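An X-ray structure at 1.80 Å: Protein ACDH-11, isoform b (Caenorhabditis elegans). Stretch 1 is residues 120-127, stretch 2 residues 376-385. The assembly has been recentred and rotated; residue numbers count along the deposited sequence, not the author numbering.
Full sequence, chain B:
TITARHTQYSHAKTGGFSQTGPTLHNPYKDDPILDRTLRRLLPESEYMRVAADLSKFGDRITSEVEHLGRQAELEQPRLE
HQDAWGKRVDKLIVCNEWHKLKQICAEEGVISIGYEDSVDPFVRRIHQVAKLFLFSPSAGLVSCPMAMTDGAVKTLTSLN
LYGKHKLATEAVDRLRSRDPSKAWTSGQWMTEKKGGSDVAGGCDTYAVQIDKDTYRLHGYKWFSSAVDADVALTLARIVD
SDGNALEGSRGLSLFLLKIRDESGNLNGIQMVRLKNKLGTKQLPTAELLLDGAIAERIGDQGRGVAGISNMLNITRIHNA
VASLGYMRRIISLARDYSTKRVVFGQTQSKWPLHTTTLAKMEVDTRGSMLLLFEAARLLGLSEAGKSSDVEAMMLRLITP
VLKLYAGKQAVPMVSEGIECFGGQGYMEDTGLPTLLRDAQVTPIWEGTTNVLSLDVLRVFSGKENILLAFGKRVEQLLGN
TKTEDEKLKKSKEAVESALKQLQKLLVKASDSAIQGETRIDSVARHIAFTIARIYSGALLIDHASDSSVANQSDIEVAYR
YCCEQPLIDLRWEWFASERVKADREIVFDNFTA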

ATOM      1  N   ASP B 120       2.080  49.642   8.523  1.00 62.48           N
ATOM      2  CA  ASP B 120       1.411  49.772   9.801  1.00 63.69           C
ATOM      3  C   ASP B 120       0.968  48.398  10.417  1.00 62.44           C
ATOM      4  O   ASP B 120       0.158  47.696   9.829  1.00 58.39           O
ATOM      5  CB  ASP B 120       0.161  50.562   9.491  1.00 66.79           C
ATOM      6  CG  ASP B 120      -0.505  51.118  10.707  1.00 71.35           C
ATOM      7  OD1 ASP B 120      -0.553  50.435  11.714  1.00 68.22           O
ATOM      8  OD2 ASP B 120      -0.946  52.304  10.659  1.00 80.84           O
ATOM      9  N   PRO B 121       1.382  48.084  11.654  1.00 62.99           N
ATOM     10  CA  PRO B 121       1.046  46.743  12.169  1.00 61.21           C
ATOM     11  C   PRO B 121      -0.426  46.348  12.154  1.00 62.88           C
ATOM     12  O   PRO B 121      -0.765  45.152  11.939  1.00 59.71           O
ATOM     13  CB  PRO B 121       1.586  46.781  13.591  1.00 62.67           C
ATOM     14  CG  PRO B 121       2.716  47.731  13.533  1.00 63.10           C
ATOM     15  CD  PRO B 121       2.339  48.790  12.525  1.00 64.52           C
ATOM     16  N   PHE B 122      -1.323  47.316  12.343  1.00 68.92           N
ATOM     17  CA  PHE B 122      -2.757  46.968  12.362  1.00 69.57           C
ATOM     18  C   PHE B 122      -3.165  46.513  10.952  1.00 62.65           C
ATOM     19  O   PHE B 122      -3.935  45.580  10.794  1.00 61.67           O
ATOM     20  CB  PHE B 122      -3.589  48.139  12.974  1.00 78.55           C
ATOM     21  CG  PHE B 122      -4.772  48.576  12.164  1.00 75.02           C
ATOM     22  CD1 PHE B 122      -4.607  49.445  11.115  1.00 84.00           C
ATOM     23  CD2 PHE B 122      -6.021  48.182  12.494  1.00 75.36           C
ATOM     24  CE1 PHE B 122      -5.686  49.882  10.377  1.00 85.48           C
ATOM     25  CE2 PHE B 122      -7.107  48.616  11.773  1.00 75.73           C
ATOM     26  CZ  PHE B 122      -6.932  49.423  10.690  1.00 77.55           C
ATOM     27  N   VAL B 123      -2.596  47.162   9.931  1.00 61.33           N
ATOM     28  CA  VAL B 123      -2.925  46.837   8.554  1.00 58.09           C
ATOM     29  C   VAL B 123      -2.389  45.451   8.223  1.00 53.84           C
ATOM     30  O   VAL B 123      -3.050  44.633   7.633  1.00 50.67           O
ATOM     31  CB  VAL B 123      -2.333  47.889   7.584  1.00 60.83           C
ATOM     32  CG1 VAL B 123      -2.268  47.392   6.138  1.00 59.07           C
ATOM     33  CG2 VAL B 123      -3.139  49.186   7.688  1.00 64.84           C
ATOM     34  N   ARG B 124      -1.133  45.244   8.534  1.00 52.18           N
ATOM     35  CA  ARG B 124      -0.507  44.067   8.066  1.00 52.49           C
ATOM     36  C   ARG B 124      -1.043  42.801   8.711  1.00 48.32           C
ATOM     37  O   ARG B 124      -1.047  41.775   8.062  1.00 46.18           O
ATOM     38  CB  ARG B 124       0.981  44.243   8.136  1.00 53.56           C
ATOM     39  CG  ARG B 124       1.593  44.070   9.485  1.00 52.82           C
ATOM     40  CD  ARG B 124       2.974  44.732   9.476  1.00 51.72           C
ATOM     41  NE  ARG B 124       3.577  44.385  10.752  1.00 52.28           N
ATOM     42  CZ  ARG B 124       4.456  45.110  11.422  1.00 55.29           C
ATOM     43  NH1 ARG B 124       4.898  46.243  10.930  1.00 55.27           N
ATOM     44  NH2 ARG B 124       4.851  44.704  12.613  1.00 55.34           N
ATOM     45  N   ARG B 125      -1.593  42.854   9.929  1.00 46.47           N
ATOM     46  CA  ARG B 125      -2.136  41.653  10.508  1.00 45.37           C
ATOM     47  C   ARG B 125      -3.483  41.358   9.872  1.00 44.71           C
ATOM     48  O   ARG B 125      -3.828  40.201   9.675  1.00 39.98           O
ATOM     49  CB  ARG B 125      -2.232  41.708  12.045  1.00 46.72           C
ATOM     50  CG  ARG B 125      -0.900  41.581  12.786  1.00 45.67           C
ATOM     51  CD  ARG B 125      -0.240  40.208  12.575  1.00 44.69           C
ATOM     52  NE  ARG B 125       0.784  39.917  13.564  1.00 43.29           N
ATOM     53  CZ  ARG B 125       1.521  38.814  13.614  1.00 43.35           C
ATOM     54  NH1 ARG B 125       1.423  37.866  12.665  1.00 44.13           N
ATOM     55  NH2 ARG B 125       2.384  38.679  14.607  1.00 43.22           N
ATOM     56  N   ILE B 126      -4.194  42.413   9.497  1.00 46.26           N
ATOM     57  CA  ILE B 126      -5.463  42.214   8.803  1.00 47.32           C
ATOM     58  C   ILE B 126      -5.187  41.579   7.431  1.00 44.98           C
ATOM     59  O   ILE B 126      -5.825  40.609   7.055  1.00 43.17           O
ATOM     60  CB  ILE B 126      -6.297  43.534   8.721  1.00 50.57           C
ATOM     61  CG1 ILE B 126      -6.804  43.871  10.132  1.00 52.03           C
ATOM     62  CG2 ILE B 126      -7.485  43.350   7.799  1.00 51.55           C
ATOM     63  CD1 ILE B 126      -7.307  45.290  10.313  1.00 56.98           C
ATOM     64  N   HIS B 127      -4.212  42.124   6.713  1.00 44.76           N
ATOM     65  CA  HIS B 127      -3.846  41.615   5.421  1.00 43.95           C
ATOM     66  C   HIS B 127      -3.437  40.118   5.590  1.00 42.43           C
ATOM     67  O   HIS B 127      -3.965  39.260   4.922  1.00 39.77           O
ATOM     68  CB  HIS B 127      -2.706  42.469   4.868  1.00 45.06           C
ATOM     69  CG  HIS B 127      -2.210  42.073   3.519  1.00 43.60           C
ATOM     70  ND1 HIS B 127      -1.248  42.799   2.860  1.00 45.81           N
ATOM     71  CD2 HIS B 127      -2.573  41.079   2.681  1.00 42.93           C
ATOM     72  CE1 HIS B 127      -1.009  42.253   1.683  1.00 46.65           C
ATOM     73  NE2 HIS B 127      -1.793  41.190   1.563  1.00 45.27           N
TER
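Stretch 2 (376-385) ARLLGLSEAG

Close helix packing usually depends on a residue small enough to let two backbones meet, and this pair from ACDH-11 is a compact example. Residues 121-127 form the start of a helix, with Asp120 at the N-cap position, where its OD1 accepts from Phe122 N at 3.3 Å. Stretch 2 enters already helical, its helix having begun earlier in the chain, and lies across the first helix at 145° between N-to-C directions, roughly antiparallel, so that its earlier residues face Ile126 and its later ones face Pro121. At Gly385 the backbone turns to positive phi in a Schellman motif.

The axes approach to 7.2 Å, and Gly380 lies at the closest meeting of the backbones: its CA is 3.6 Å from Phe122 CA. A CB built there would point straight into stretch 1, 2.4 Å from Phe122 CA and 2.8 Å from Pro121 O, so this spacing has no room for a side chain. From this point of contact the helices diverge, and Ile126 CA is already 5.5 Å from Ala376 CA.

Around the glycine, the side chains fill the space that remains. Arg125 enters a hole formed by Ala376, Leu379, Gly380 and Glu383. Leu379 CD2 lies over one face of its guanidinium, 3.5 Å from Arg125 NE, while Glu383 meets the edge in a two-pronged salt bridge: Arg125 NE donates to Glu383 OE1 at 2.8 Å and Arg125 NH2 to Glu383 OE2 at 2.9 Å. A water donates to Glu383 OE1 (2.5 Å) and accepts from Arg124 NH2 (3.0 Å), adding a second arginine to the network. Apolar contacts complete the packing: Pro121 CG rests 3.8 Å from Ala384 CB, Ile126 CG1 4.3 Å from Ala376 CB, and the edge of the Phe122 ring meets the aliphatic part of Arg377, CD2 to CG, at 4.0 Å.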

ATOM      1  N   ALA B 376      -7.589  40.017  14.750  1.00 42.49           N
ATOM      2  CA  ALA B 376      -6.524  40.496  13.869  1.00 43.00           C
ATOM      3  C   ALA B 376      -6.276  41.989  14.078  1.00 44.08           C
ATOM      4  O   ALA B 376      -5.137  42.414  14.176  1.00 45.65           O
ATOM      5  CB  ALA B 376      -6.899  40.263  12.417  1.00 41.47           C
ATOM      6  N   ARG B 377      -7.362  42.752  14.118  1.00 47.78           N
ATOM      7  CA  ARG B 377      -7.323  44.214  14.452  1.00 47.89           C
ATOM      8  C   ARG B 377      -6.644  44.457  15.766  1.00 48.15           C
ATOM      9  O   ARG B 377      -5.713  45.277  15.846  1.00 50.42           O
ATOM     10  CB  ARG B 377      -8.728  44.796  14.498  1.00 52.25           C
ATOM     11  CG  ARG B 377      -8.808  46.278  14.657  1.00 54.74           C
ATOM     12  CD  ARG B 377     -10.241  46.792  14.801  1.00 55.80           C
ATOM     13  NE  ARG B 377     -10.820  46.474  16.110  1.00 55.99           N
ATOM     14  CZ  ARG B 377     -10.722  47.221  17.182  1.00 58.06           C
ATOM     15  NH1 ARG B 377     -10.061  48.370  17.125  1.00 59.96           N
ATOM     16  NH2 ARG B 377     -11.255  46.830  18.316  1.00 57.64           N
ATOM     17  N   LEU B 378      -7.095  43.770  16.802  1.00 46.32           N
ATOM     18  CA  LEU B 378      -6.561  43.935  18.172  1.00 49.11           C
ATOM     19  C   LEU B 378      -5.097  43.483  18.275  1.00 47.52           C
ATOM     20  O   LEU B 378      -4.313  44.085  19.019  1.00 48.28           O
ATOM     21  CB  LEU B 378      -7.375  43.146  19.215  1.00 48.21           C
ATOM     22  CG  LEU B 378      -8.806  43.661  19.437  1.00 50.44           C
ATOM     23  CD1 LEU B 378      -9.612  42.585  20.167  1.00 50.99           C
ATOM     24  CD2 LEU B 378      -8.796  44.960  20.178  1.00 55.10           C
ATOM     25  N   LEU B 379      -4.716  42.494  17.478  1.00 44.77           N
ATOM     26  CA  LEU B 379      -3.326  42.015  17.497  1.00 45.75           C
ATOM     27  C   LEU B 379      -2.435  43.077  16.904  1.00 46.96           C
ATOM     28  O   LEU B 379      -1.366  43.410  17.428  1.00 48.07           O
ATOM     29  CB  LEU B 379      -3.185  40.704  16.727  1.00 45.46           C
ATOM     30  CG  LEU B 379      -1.771  40.109  16.616  1.00 45.71           C
ATOM     31  CD1 LEU B 379      -1.203  39.803  17.989  1.00 48.13           C
ATOM     32  CD2 LEU B 379      -1.766  38.865  15.735  1.00 44.73           C
ATOM     33  N   GLY B 380      -2.861  43.595  15.762  1.00 48.39           N
ATOM     34  CA  GLY B 380      -2.123  44.655  15.093  1.00 50.74           C
ATOM     35  C   GLY B 380      -1.935  45.893  15.950  1.00 53.64           C
ATOM     36  O   GLY B 380      -0.795  46.429  16.065  1.00 53.85           O
ATOM     37  N   LEU B 381      -3.026  46.373  16.569  1.00 54.06           N
ATOM     38  CA  LEU B 381      -2.945  47.518  17.492  1.00 55.21           C
ATOM     39  C   LEU B 381      -1.965  47.261  18.637  1.00 54.58           C
ATOM     40  O   LEU B 381      -1.137  48.126  18.961  1.00 56.46           O
ATOM     41  CB  LEU B 381      -4.306  47.863  18.028  1.00 60.00           C
ATOM     42  CG  LEU B 381      -5.318  48.494  17.082  1.00 61.39           C
ATOM     43  CD1 LEU B 381      -6.641  48.581  17.826  1.00 63.00           C
ATOM     44  CD2 LEU B 381      -4.891  49.874  16.651  1.00 65.25           C
ATOM     45  N   SER B 382      -1.927  46.046  19.153  1.00 51.98           N
ATOM     46  CA  SER B 382      -1.011  45.746  20.235  1.00 53.82           C
ATOM     47  C   SER B 382       0.471  45.760  19.810  1.00 54.41           C
ATOM     48  O   SER B 382       1.355  46.320  20.489  1.00 56.21           O
ATOM     49  CB  SER B 382      -1.338  44.366  20.737  1.00 55.38           C
ATOM     50  OG  SER B 382      -0.473  44.096  21.795  1.00 59.80           O
ATOM     51  N   GLU B 383       0.725  45.217  18.639  1.00 50.91           N
ATOM     52  CA  GLU B 383       2.049  45.283  18.040  1.00 52.87           C
ATOM     53  C   GLU B 383       2.486  46.688  17.609  1.00 54.23           C
ATOM     54  O   GLU B 383       3.671  46.954  17.500  1.00 57.83           O
ATOM     55  CB  GLU B 383       2.129  44.283  16.858  1.00 51.57           C
ATOM     56  CG  GLU B 383       1.899  42.873  17.372  1.00 52.85           C
ATOM     57  CD  GLU B 383       1.890  41.797  16.307  1.00 52.37           C
ATOM     58  OE1 GLU B 383       1.622  42.104  15.127  1.00 51.37           O
ATOM     59  OE2 GLU B 383       2.085  40.634  16.697  1.00 52.61           O
ATOM     60  N   ALA B 384       1.561  47.590  17.328  1.00 55.33           N
ATOM     61  CA  ALA B 384       1.909  48.980  17.070  1.00 62.18           C
ATOM     62  C   ALA B 384       2.115  49.834  18.326  1.00 62.76           C
ATOM     63  O   ALA B 384       2.472  51.009  18.231  1.00 61.23           O
ATOM     64  CB  ALA B 384       0.833  49.592  16.221  1.00 64.68           C
ATOM     65  N   GLY B 385       1.840  49.289  19.508  1.00 64.65           N
ATOM     66  CA  GLY B 385       1.905  50.098  20.741  1.00 68.66           C
ATOM     67  C   GLY B 385       0.739  51.061  20.846  1.00 69.24           C
ATOM     68  O   GLY B 385       0.854  52.047  21.546  1.00 76.98           O
TER
HETATM   69  O   HOH W   1       3.678  42.197  13.714  1.00 46.13           O